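Local coordinates for protein ectonucleotide pyrophosphatase/phosphodiesterase family member 5 (Mus musculus, PDB 5VEO) that probably hydrolyses a restricted range of nucleotide phosphodiesters as a zinc-binding ectoenzyme of the alkaline phosphatase superfamily, and is captured here as an inactive variant with AMP, at residues V47-N52 / A330-H335; T51-T56 / M354-L359; T67-E72 / P373-F378. The protein carries 1 engineered substitution. All blocks are in the same frame, centred on the assembly; numbering follows the deposited sequence.

Contacts 1 and 2 both start from the end of strand 45-51 and share Thr51 and Asn52; their centres lie about 8 Å apart. Contact 1 ties that strand end to the turn before strand 338-341, and contact 2 ties it to the glycosylated end of strand 349-355. Contact 3 lies next along, its centre about 9 Å from that of contact 2, and the two are joined where Ser377 N meets Asp358 OD1 at 2.9 Å. Contacts 1 and 3 do not touch, with centres about 17 Å apart. The side chain of the shared Asn52 is about 8 Å from a zinc ion. Contacts 2 and 3 each carry an N-linked glycan, on Asn355 and Asn375.

Contact 1 of 3, residues V47-N52 / A330-H335. With EDO (1,2-ethanediol), chain K.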
loop_
_atom_site.group_PDB
_atom_site.type_symbol
_atom_site.label_atom_id
_atom_site.label_comp_id
_atom_site.label_asym_id
_atom_site.label_seq_id
_atom_site.Cartn_x
_atom_site.Cartn_y
_atom_site.Cartn_z
ATOM N N VAL A 47 10.592 1.034 13.115
ATOM C CA VAL A 47 11.272 -0.000 12.342
ATOM C C VAL A 47 11.940 0.677 11.150
ATOM O O VAL A 47 11.263 1.321 10.346
ATOM C CB VAL A 47 10.306 -1.102 11.881
ATOM C CG1 VAL A 47 11.042 -2.114 11.008
ATOM C CG2 VAL A 47 9.670 -1.813 13.100
ATOM N N ASN A 48 13.266 0.515 11.015
ATOM C CA ASN A 48 13.980 1.208 9.939
ATOM C C ASN A 48 13.552 0.746 8.547
ATOM O O ASN A 48 13.320 1.575 7.655
ATOM C CB ASN A 48 15.489 1.004 10.081
ATOM C CG ASN A 48 16.107 1.886 11.129
ATOM O OD1 ASN A 48 15.564 2.928 11.500
ATOM N ND2 ASN A 48 17.314 1.503 11.567
ATOM N N GLN A 49 13.548 -0.571 8.308
ATOM C CA GLN A 49 13.411 -1.136 6.961
ATOM C C GLN A 49 12.267 -2.142 6.932
ATOM O O GLN A 49 12.416 -3.288 7.363
ATOM C CB GLN A 49 14.709 -1.780 6.488
ATOM C CG GLN A 49 15.744 -0.749 6.095
ATOM C CD GLN A 49 15.340 0.072 4.859
ATOM O OE1 GLN A 49 15.230 -0.450 3.755
ATOM N NE2 GLN A 49 15.092 1.345 5.056
ATOM N N VAL A 50 11.157 -1.690 6.366
ATOM C CA VAL A 50 9.955 -2.488 6.158
ATOM C C VAL A 50 9.964 -2.967 4.729
ATOM O O VAL A 50 9.867 -2.158 3.794
ATOM C CB VAL A 50 8.691 -1.667 6.411
ATOM C CG1 VAL A 50 7.422 -2.512 6.110
ATOM C CG2 VAL A 50 8.704 -1.087 7.811
ATOM N N THR A 51 10.096 -4.266 4.546
ATOM C CA THR A 51 9.955 -4.829 3.214
ATOM C C THR A 51 8.475 -5.016 2.936
ATOM O O THR A 51 7.814 -5.862 3.564
ATOM C CB THR A 51 10.698 -6.150 3.086
ATOM O OG1 THR A 51 12.083 -5.924 3.299
ATOM C CG2 THR A 51 10.503 -6.714 1.710
ATOM N N ASN A 52 7.958 -4.215 2.016
ATOM C CA ASN A 52 6.563 -4.276 1.602
ATOM C C ASN A 52 6.447 -5.309 0.480
ATOM O O ASN A 52 7.314 -6.182 0.348
ATOM C CB ASN A 52 6.069 -2.861 1.252
ATOM C CG ASN A 52 6.918 -2.157 0.175
ATOM O OD1 ASN A 52 8.066 -2.540 -0.112
ATOM N ND2 ASN A 52 6.356 -1.084 -0.401
ATOM N N ALA A 330 12.572 -5.027 -3.064
ATOM C CA ALA A 330 13.851 -5.059 -2.369
ATOM C C ALA A 330 14.506 -3.686 -2.302
ATOM O O ALA A 330 15.448 -3.495 -1.531
ATOM C CB ALA A 330 14.795 -6.039 -3.062
ATOM N N LEU A 331 14.054 -2.746 -3.112
ATOM C CA LEU A 331 14.685 -1.438 -3.183
ATOM C C LEU A 331 14.324 -0.599 -1.968
ATOM O O LEU A 331 13.139 -0.420 -1.649
ATOM C CB LEU A 331 14.249 -0.722 -4.451
ATOM C CG LEU A 331 14.701 -1.355 -5.758
ATOM C CD1 LEU A 331 13.887 -0.792 -6.897
ATOM C CD2 LEU A 331 16.179 -1.092 -6.002
ATOM N N ALA A 332 15.346 0.002 -1.354
ATOM C CA ALA A 332 15.120 0.807 -0.158
ATOM C C ALA A 332 14.145 1.952 -0.415
ATOM O O ALA A 332 13.319 2.277 0.460
ATOM C CB ALA A 332 16.450 1.353 0.360
ATOM N N GLU A 333 14.213 2.573 -1.604
ATOM C CA GLU A 333 13.353 3.719 -1.870
ATOM C C GLU A 333 11.878 3.329 -1.930
ATOM O O GLU A 333 11.020 4.208 -1.801
ATOM C CB GLU A 333 13.773 4.436 -3.152
ATOM C CG GLU A 333 15.102 5.178 -2.950
ATOM C CD GLU A 333 15.616 5.976 -4.106
ATOM O OE1 GLU A 333 14.858 6.306 -5.012
ATOM O OE2 GLU A 333 16.838 6.282 -4.090
ATOM N N MET A 334 11.570 2.044 -2.125
ATOM C CA MET A 334 10.180 1.590 -2.126
ATOM C C MET A 334 9.647 1.301 -0.729
ATOM O O MET A 334 8.439 1.051 -0.589
ATOM C CB MET A 334 10.040 0.351 -2.997
ATOM C CG MET A 334 10.226 0.617 -4.469
ATOM S SD MET A 334 9.085 1.835 -5.142
ATOM C CE MET A 334 10.085 3.283 -5.160
ATOM N N HIS A 335 10.505 1.390 0.317
ATOM C CA HIS A 335 10.081 0.954 1.646
ATOM C C HIS A 335 9.380 2.074 2.420
ATOM O O HIS A 335 9.828 3.225 2.411
ATOM C CB HIS A 335 11.274 0.444 2.440
ATOM C CG HIS A 335 11.860 -0.801 1.860
ATOM N ND1 HIS A 335 13.088 -1.299 2.226
ATOM C CD2 HIS A 335 11.383 -1.639 0.910
ATOM C CE1 HIS A 335 13.345 -2.392 1.528
ATOM N NE2 HIS A 335 12.315 -2.628 0.735
HETATM C C1 EDO K . 7.280 -8.838 2.166
HETATM O O1 EDO K . 6.347 -8.400 3.189
HETATM C C2 EDO K . 8.072 -10.108 2.532
HETATM O O2 EDO K . 8.991 -10.470 1.460
#
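Two hydrogen bonds join the end of strand 45-51 and the residue after it to the 3-10 turn 332-334 and His335. The strong one runs from His335 ND1 to Gln49 OE1, 2.8 Å and fairly straight (159°). The oxygen lies close to the ring plane, but the donor stands well above the amide plane, with Gln49 bent at chi2 (-66°). The second, Asn52 ND2 to Met334 O at 3.0 Å, is weak; the better partner of ND2 is the backbone O of Asp224, a residue of a zinc site.

Carbonyls pack against both faces of the imidazole: Val50 O lies 3.1 Å from His335 CG on one, Leu331 O over the rim of the other. At the edge, Asn52 OD1 sits 3.6 Å from His335 CD2, its amide perpendicular to the ring; this buried oxygen has no hydrogen-bond partner. An alanine in place of His335 would remove the bonds to Gln49 and Asn329 and would probably loosen the turn against the strand, just ahead of strand 338-341 in the alkaline phosphatase-like fold.

With NE2 bonded to Asn329 O and ND1 donating to Gln49, both nitrogens appear protonated, and the surrounding oxygens would favour a cationic ring.

Contact 2 of 3, residues T51-T56 / M354-L359; sequences TNVFIT and MNSTDL. With NAG (2-acetamido-2-deoxy-beta-D-glucopyranose), chain G; EDO (1,2-ethanediol), chain K.
Thr51 O is held by two hydrogen bonds and one CH...O contact. Ser356 N donates to it at 2.8 Å and nearly straight (169°), from above the carbonyl plane; O1 of an ethanediol, probably from the crystallisation liquor, adds a bond of 3.0 Å; and Asn355 CA lies 3.5 Å from Thr51 O in the CH...O contact. On the same side of the strand, Thr51 N donates to Met354 O at 2.9 Å, almost along the C=O axis. Together these form a parallel beta bridge between Thr51 and Asn355, which pairs 45-51 with 349-355, an outermost strand of the main mixed sheet.

The two bridge side chains run alongside each other, with Thr51 CB 3.6 Å from Asn355 OD1. One water spans Thr51 OG1 and that OD1, donating to the latter. Asn355 opens an Asn-Ser-Thr sequon, and its ND2 is bonded to C1 of an N-acetylglucosamine. Asp358 OD2 accepts from Asn355 N, consistent with steadying the turn into helix 359-366, while OD1 bonds to Ser377 N.

Past the bridge, Ser356 OG, lying between its own N and carbonyl carbon, comes to 3.3 Å from Asn52 CA, while Val53 CG1 meets Thr357 CG2 at 4.1 Å.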
loop_
_atom_site.group_PDB
_atom_site.type_symbol
_atom_site.label_atom_id
_atom_site.label_comp_id
_atom_site.label_asym_id
_atom_site.label_seq_id
_atom_site.Cartn_x
_atom_site.Cartn_y
_atom_site.Cartn_z
ATOM N N THR A 51 10.096 -4.266 4.546
ATOM C CA THR A 51 9.955 -4.829 3.214
ATOM C C THR A 51 8.475 -5.016 2.936
ATOM O O THR A 51 7.814 -5.862 3.564
ATOM C CB THR A 51 10.698 -6.150 3.086
ATOM O OG1 THR A 51 12.083 -5.924 3.299
ATOM C CG2 THR A 51 10.503 -6.714 1.710
ATOM N N ASN A 52 7.958 -4.215 2.016
ATOM C CA ASN A 52 6.563 -4.276 1.602
ATOM C C ASN A 52 6.447 -5.309 0.480
ATOM O O ASN A 52 7.314 -6.182 0.348
ATOM C CB ASN A 52 6.069 -2.861 1.252
ATOM C CG ASN A 52 6.918 -2.157 0.175
ATOM O OD1 ASN A 52 8.066 -2.540 -0.112
ATOM N ND2 ASN A 52 6.356 -1.084 -0.401
ATOM N N VAL A 53 5.354 -5.296 -0.283
ATOM C CA VAL A 53 5.140 -6.347 -1.270
ATOM C C VAL A 53 5.155 -5.792 -2.688
ATOM O O VAL A 53 4.800 -4.633 -2.969
ATOM C CB VAL A 53 3.846 -7.167 -1.046
ATOM C CG1 VAL A 53 3.865 -7.840 0.310
ATOM C CG2 VAL A 53 2.605 -6.364 -1.249
ATOM N N PHE A 54 5.533 -6.680 -3.601
ATOM C CA PHE A 54 5.513 -6.415 -5.031
ATOM C C PHE A 54 4.127 -6.680 -5.590
ATOM O O PHE A 54 3.509 -7.691 -5.215
ATOM C CB PHE A 54 6.538 -7.320 -5.704
ATOM C CG PHE A 54 6.805 -7.019 -7.144
ATOM C CD1 PHE A 54 7.654 -5.982 -7.516
ATOM C CD2 PHE A 54 6.262 -7.814 -8.136
ATOM C CE1 PHE A 54 7.932 -5.739 -8.854
ATOM C CE2 PHE A 54 6.551 -7.576 -9.471
ATOM C CZ PHE A 54 7.374 -6.536 -9.827
ATOM N N ILE A 55 3.606 -5.841 -6.488
ATOM C CA ILE A 55 4.183 -4.562 -6.893
ATOM C C ILE A 55 3.930 -3.503 -5.828
ATOM O O ILE A 55 2.941 -3.540 -5.107
ATOM C CB ILE A 55 3.625 -4.108 -8.267
ATOM C CG1 ILE A 55 2.139 -3.748 -8.192
ATOM C CG2 ILE A 55 3.875 -5.176 -9.313
ATOM C CD1 ILE A 55 1.576 -3.216 -9.495
ATOM N N THR A 56 4.827 -2.519 -5.760
ATOM C CA THR A 56 4.840 -1.578 -4.646
ATOM C C THR A 56 3.930 -0.380 -4.941
ATOM O O THR A 56 4.360 0.791 -5.008
ATOM C CB THR A 56 6.279 -1.163 -4.317
ATOM O OG1 THR A 56 6.952 -0.662 -5.484
ATOM C CG2 THR A 56 7.077 -2.327 -3.733
ATOM N N MET A 354 11.395 -5.385 9.324
ATOM C CA MET A 354 10.204 -6.214 9.404
ATOM C C MET A 354 9.680 -6.408 7.990
ATOM O O MET A 354 10.060 -5.687 7.066
ATOM C CB MET A 354 9.154 -5.577 10.312
ATOM C CG MET A 354 8.343 -4.487 9.666
ATOM S SD MET A 354 7.083 -3.719 10.759
ATOM C CE MET A 354 5.788 -4.922 10.889
ATOM N N ASN A 355 8.822 -7.407 7.822
ATOM C CA ASN A 355 8.052 -7.569 6.599
ATOM C C ASN A 355 6.652 -7.009 6.811
ATOM O O ASN A 355 6.048 -7.221 7.867
ATOM C CB ASN A 355 7.961 -9.045 6.223
ATOM C CG ASN A 355 9.315 -9.644 5.873
ATOM O OD1 ASN A 355 10.099 -9.038 5.147
ATOM N ND2 ASN A 355 9.581 -10.833 6.388
ATOM N N SER A 356 6.120 -6.316 5.805
ATOM C CA SER A 356 4.792 -5.747 5.989
ATOM C C SER A 356 3.721 -6.824 6.094
ATOM O O SER A 356 2.643 -6.543 6.619
ATOM C CB SER A 356 4.451 -4.784 4.858
ATOM O OG SER A 356 4.227 -5.480 3.665
ATOM N N THR A 357 3.999 -8.038 5.607
ATOM C CA THR A 357 3.120 -9.182 5.821
ATOM C C THR A 357 2.988 -9.551 7.291
ATOM O O THR A 357 2.070 -10.305 7.638
ATOM C CB THR A 357 3.656 -10.405 5.070
ATOM O OG1 THR A 357 5.052 -10.526 5.345
ATOM C CG2 THR A 357 3.422 -10.293 3.584
ATOM N N ASP A 358 3.888 -9.077 8.152
ATOM C CA ASP A 358 3.811 -9.371 9.578
ATOM C C ASP A 358 2.764 -8.527 10.309
ATOM O O ASP A 358 2.361 -8.893 11.425
ATOM C CB ASP A 358 5.169 -9.145 10.248
ATOM C CG ASP A 358 6.270 -10.021 9.690
ATOM O OD1 ASP A 358 5.996 -11.169 9.285
ATOM O OD2 ASP A 358 7.441 -9.544 9.680
ATOM N N LEU A 359 2.325 -7.403 9.733
ATOM C CA LEU A 359 1.449 -6.511 10.483
ATOM C C LEU A 359 0.136 -7.207 10.839
ATOM O O LEU A 359 -0.374 -7.061 11.956
ATOM C CB LEU A 359 1.173 -5.229 9.701
ATOM C CG LEU A 359 0.224 -4.271 10.439
ATOM C CD1 LEU A 359 0.760 -3.896 11.807
ATOM C CD2 LEU A 359 -0.056 -3.011 9.612
HETATM C C1 NAG G . 10.769 -11.632 6.156
HETATM C C2 NAG G . 11.677 -11.925 7.379
HETATM C C3 NAG G . 12.761 -12.944 7.029
HETATM C C4 NAG G . 12.159 -14.177 6.374
HETATM C C5 NAG G . 11.339 -13.761 5.165
HETATM C C6 NAG G . 10.705 -14.935 4.465
HETATM C C7 NAG G . 11.843 -10.106 9.007
HETATM C C8 NAG G . 12.586 -8.871 9.404
HETATM N N2 NAG G . 12.283 -10.715 7.902
HETATM O O3 NAG G . 13.437 -13.328 8.222
HETATM O O4 NAG G . 13.184 -15.068 5.951
HETATM O O5 NAG G . 10.280 -12.895 5.589
HETATM O O6 NAG G . 9.576 -15.412 5.185
HETATM O O7 NAG G . 10.845 -10.511 9.634
HETATM C C1 EDO K . 7.280 -8.838 2.166
HETATM O O1 EDO K . 6.347 -8.400 3.189
HETATM C C2 EDO K . 8.072 -10.108 2.532
HETATM O O2 EDO K . 8.991 -10.470 1.460
HETATM O O HOH W 1 13.190 -5.300 5.559
HETATM O O HOH W 2 12.740 -9.045 3.831
#

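Contact 3 of 3, residues T67-E72 / P373-F378. With NAG (2-acetamido-2-deoxy-beta-D-glucopyranose), chain H.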
loop_
_atom_site.group_PDB
_atom_site.type_symbol
_atom_site.label_atom_id
_atom_site.label_comp_id
_atom_site.label_asym_id
_atom_site.label_seq_id
_atom_site.Cartn_x
_atom_site.Cartn_y
_atom_site.Cartn_z
ATOM N N THR A 67 -4.509 -8.458 5.442
ATOM C CA THR A 67 -4.623 -9.903 5.222
ATOM C C THR A 67 -3.383 -10.696 5.606
ATOM O O THR A 67 -3.501 -11.907 5.840
ATOM C CB THR A 67 -4.927 -10.232 3.751
ATOM O OG1 THR A 67 -3.823 -9.848 2.923
ATOM C CG2 THR A 67 -6.201 -9.554 3.264
ATOM N N GLY A 68 -2.204 -10.074 5.655
ATOM C CA GLY A 68 -0.971 -10.790 5.910
ATOM C C GLY A 68 -0.498 -11.632 4.753
ATOM O O GLY A 68 0.403 -12.460 4.939
ATOM N N LEU A 69 -1.066 -11.427 3.564
ATOM C CA LEU A 69 -0.801 -12.256 2.399
ATOM C C LEU A 69 -0.007 -11.511 1.336
ATOM O O LEU A 69 -0.142 -10.302 1.161
ATOM C CB LEU A 69 -2.102 -12.733 1.770
ATOM C CG LEU A 69 -2.919 -13.738 2.602
ATOM C CD1 LEU A 69 -4.316 -13.872 2.021
ATOM C CD2 LEU A 69 -2.212 -15.062 2.641
ATOM N N PHE A 70 0.799 -12.264 0.601
ATOM C CA PHE A 70 1.385 -11.764 -0.633
ATOM C C PHE A 70 0.307 -11.581 -1.692
ATOM O O PHE A 70 -0.795 -12.147 -1.601
ATOM C CB PHE A 70 2.453 -12.726 -1.139
ATOM C CG PHE A 70 3.655 -12.786 -0.267
ATOM C CD1 PHE A 70 4.464 -11.677 -0.122
ATOM C CD2 PHE A 70 3.980 -13.944 0.416
ATOM C CE1 PHE A 70 5.592 -11.723 0.678
ATOM C CE2 PHE A 70 5.111 -13.999 1.218
ATOM C CZ PHE A 70 5.906 -12.886 1.359
ATOM N N ALA A 71 0.628 -10.760 -2.702
ATOM C CA ALA A 71 -0.375 -10.377 -3.696
ATOM C C ALA A 71 -0.877 -11.562 -4.519
ATOM O O ALA A 71 -2.054 -11.587 -4.900
ATOM C CB ALA A 71 0.176 -9.287 -4.623
ATOM N N GLU A 72 -0.025 -12.548 -4.818
ATOM C CA GLU A 72 -0.526 -13.675 -5.592
ATOM C C GLU A 72 -1.599 -14.446 -4.833
ATOM O O GLU A 72 -2.417 -15.121 -5.467
ATOM C CB GLU A 72 0.620 -14.613 -6.006
ATOM C CG GLU A 72 1.233 -15.424 -4.860
ATOM C CD GLU A 72 2.468 -16.215 -5.268
ATOM O OE1 GLU A 72 3.069 -16.862 -4.381
ATOM O OE2 GLU A 72 2.841 -16.200 -6.459
ATOM N N PRO A 373 -5.136 -17.984 7.554
ATOM C CA PRO A 373 -3.828 -18.355 7.001
ATOM C C PRO A 373 -3.164 -17.162 6.328
ATOM O O PRO A 373 -3.798 -16.426 5.568
ATOM C CB PRO A 373 -4.173 -19.454 5.997
ATOM C CG PRO A 373 -5.428 -20.074 6.574
ATOM C CD PRO A 373 -6.198 -18.897 7.092
ATOM N N HIS A 374 -1.883 -16.971 6.621
ATOM C CA HIS A 374 -1.187 -15.769 6.182
ATOM C C HIS A 374 0.287 -16.088 5.962
ATOM O O HIS A 374 0.746 -17.203 6.220
ATOM C CB HIS A 374 -1.346 -14.665 7.213
ATOM C CG HIS A 374 -0.762 -15.018 8.535
ATOM N ND1 HIS A 374 -1.513 -15.558 9.556
ATOM C CD2 HIS A 374 0.511 -14.959 8.993
ATOM C CE1 HIS A 374 -0.735 -15.786 10.598
ATOM N NE2 HIS A 374 0.498 -15.434 10.282
ATOM N N ASN A 375 1.037 -15.082 5.499
ATOM C CA ASN A 375 2.434 -15.250 5.110
ATOM C C ASN A 375 3.430 -14.611 6.060
ATOM O O ASN A 375 4.634 -14.741 5.842
ATOM C CB ASN A 375 2.662 -14.681 3.707
ATOM C CG ASN A 375 1.894 -15.427 2.690
ATOM O OD1 ASN A 375 1.144 -14.864 1.903
ATOM N ND2 ASN A 375 2.051 -16.729 2.712
ATOM N N GLY A 376 2.973 -13.899 7.080
ATOM C CA GLY A 376 3.853 -13.260 8.028
ATOM C C GLY A 376 4.056 -14.127 9.252
ATOM O O GLY A 376 3.641 -15.286 9.309
ATOM N N SER A 377 4.717 -13.551 10.249
ATOM C CA SER A 377 4.957 -14.282 11.485
ATOM C C SER A 377 4.913 -13.319 12.651
ATOM O O SER A 377 5.651 -12.330 12.679
ATOM C CB SER A 377 6.294 -15.006 11.461
ATOM O OG SER A 377 6.578 -15.534 12.751
ATOM N N PHE A 378 4.052 -13.623 13.618
ATOM C CA PHE A 378 4.054 -12.857 14.850
ATOM C C PHE A 378 5.424 -12.896 15.512
ATOM O O PHE A 378 5.867 -11.905 16.109
ATOM C CB PHE A 378 2.996 -13.398 15.802
ATOM C CG PHE A 378 3.016 -12.728 17.107
ATOM C CD1 PHE A 378 3.544 -13.364 18.207
ATOM C CD2 PHE A 378 2.564 -11.437 17.230
ATOM C CE1 PHE A 378 3.584 -12.730 19.421
ATOM C CE2 PHE A 378 2.604 -10.798 18.439
ATOM C CZ PHE A 378 3.105 -11.446 19.537
HETATM C C1 NAG H . 1.299 -17.537 1.823
HETATM C C2 NAG H . 2.069 -18.703 1.243
HETATM C C3 NAG H . 1.136 -19.576 0.420
HETATM C C4 NAG H . -0.105 -19.958 1.213
HETATM C C5 NAG H . -0.746 -18.735 1.865
HETATM C C6 NAG H . -1.852 -19.093 2.829
HETATM C C7 NAG H . 4.462 -18.500 0.741
HETATM C C8 NAG H . 5.480 -18.015 -0.243
HETATM N N2 NAG H . 3.187 -18.260 0.427
HETATM O O3 NAG H . 1.845 -20.743 0.029
HETATM O O4 NAG H . -1.049 -20.559 0.337
HETATM O O5 NAG H . 0.237 -18.024 2.623
HETATM O O6 NAG H . -1.446 -20.134 3.707
HETATM O O7 NAG H . 4.778 -19.091 1.769
HETATM O O HOH W 3 -5.265 -13.972 5.895
#
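The amide of Asn375 runs obliquely past the Phe70 ring, the two planes only 27° apart, so that Phe70 CD2 lies 3.3 Å from Asn375 OD1 and CE2 rests near CB. The Leu69 side chain crosses that of Asn375 at about a right angle, its CD2 3.4 Å from Asn375 OD1. With CG anti to its carbonyl carbon (chi1 -64°), Asn375 reaches toward the other segment and OD1 accepts from Phe70 N at 2.9 Å, in the carbonyl plane on a lone pair. This helps to fix the amide's rotation and leaves ND2 directed to the sugar, bonded to C1 of an N-acetylglucosamine at 1.4 Å.

Asn375-Gly376-Ser377 is thus an occupied N-glycosylation sequon, packed where the chain leaves helix 58-67 and enters helix 71-74, with Phe70 at the N-cap position of the latter. A second bond, Asn375 N to Gly68 O at 2.8 Å, approaches from above the carbonyl plane. Gly68 has positive phi (73°), and a CB there would clash with that of His374. Just before it, Thr67 OG1 accepts from Leu69 N in an ST turn and also bonds to Tyr63 O. Phe70 also meets the His292 ring, and a water donates to both Thr67 O and Pro373 O.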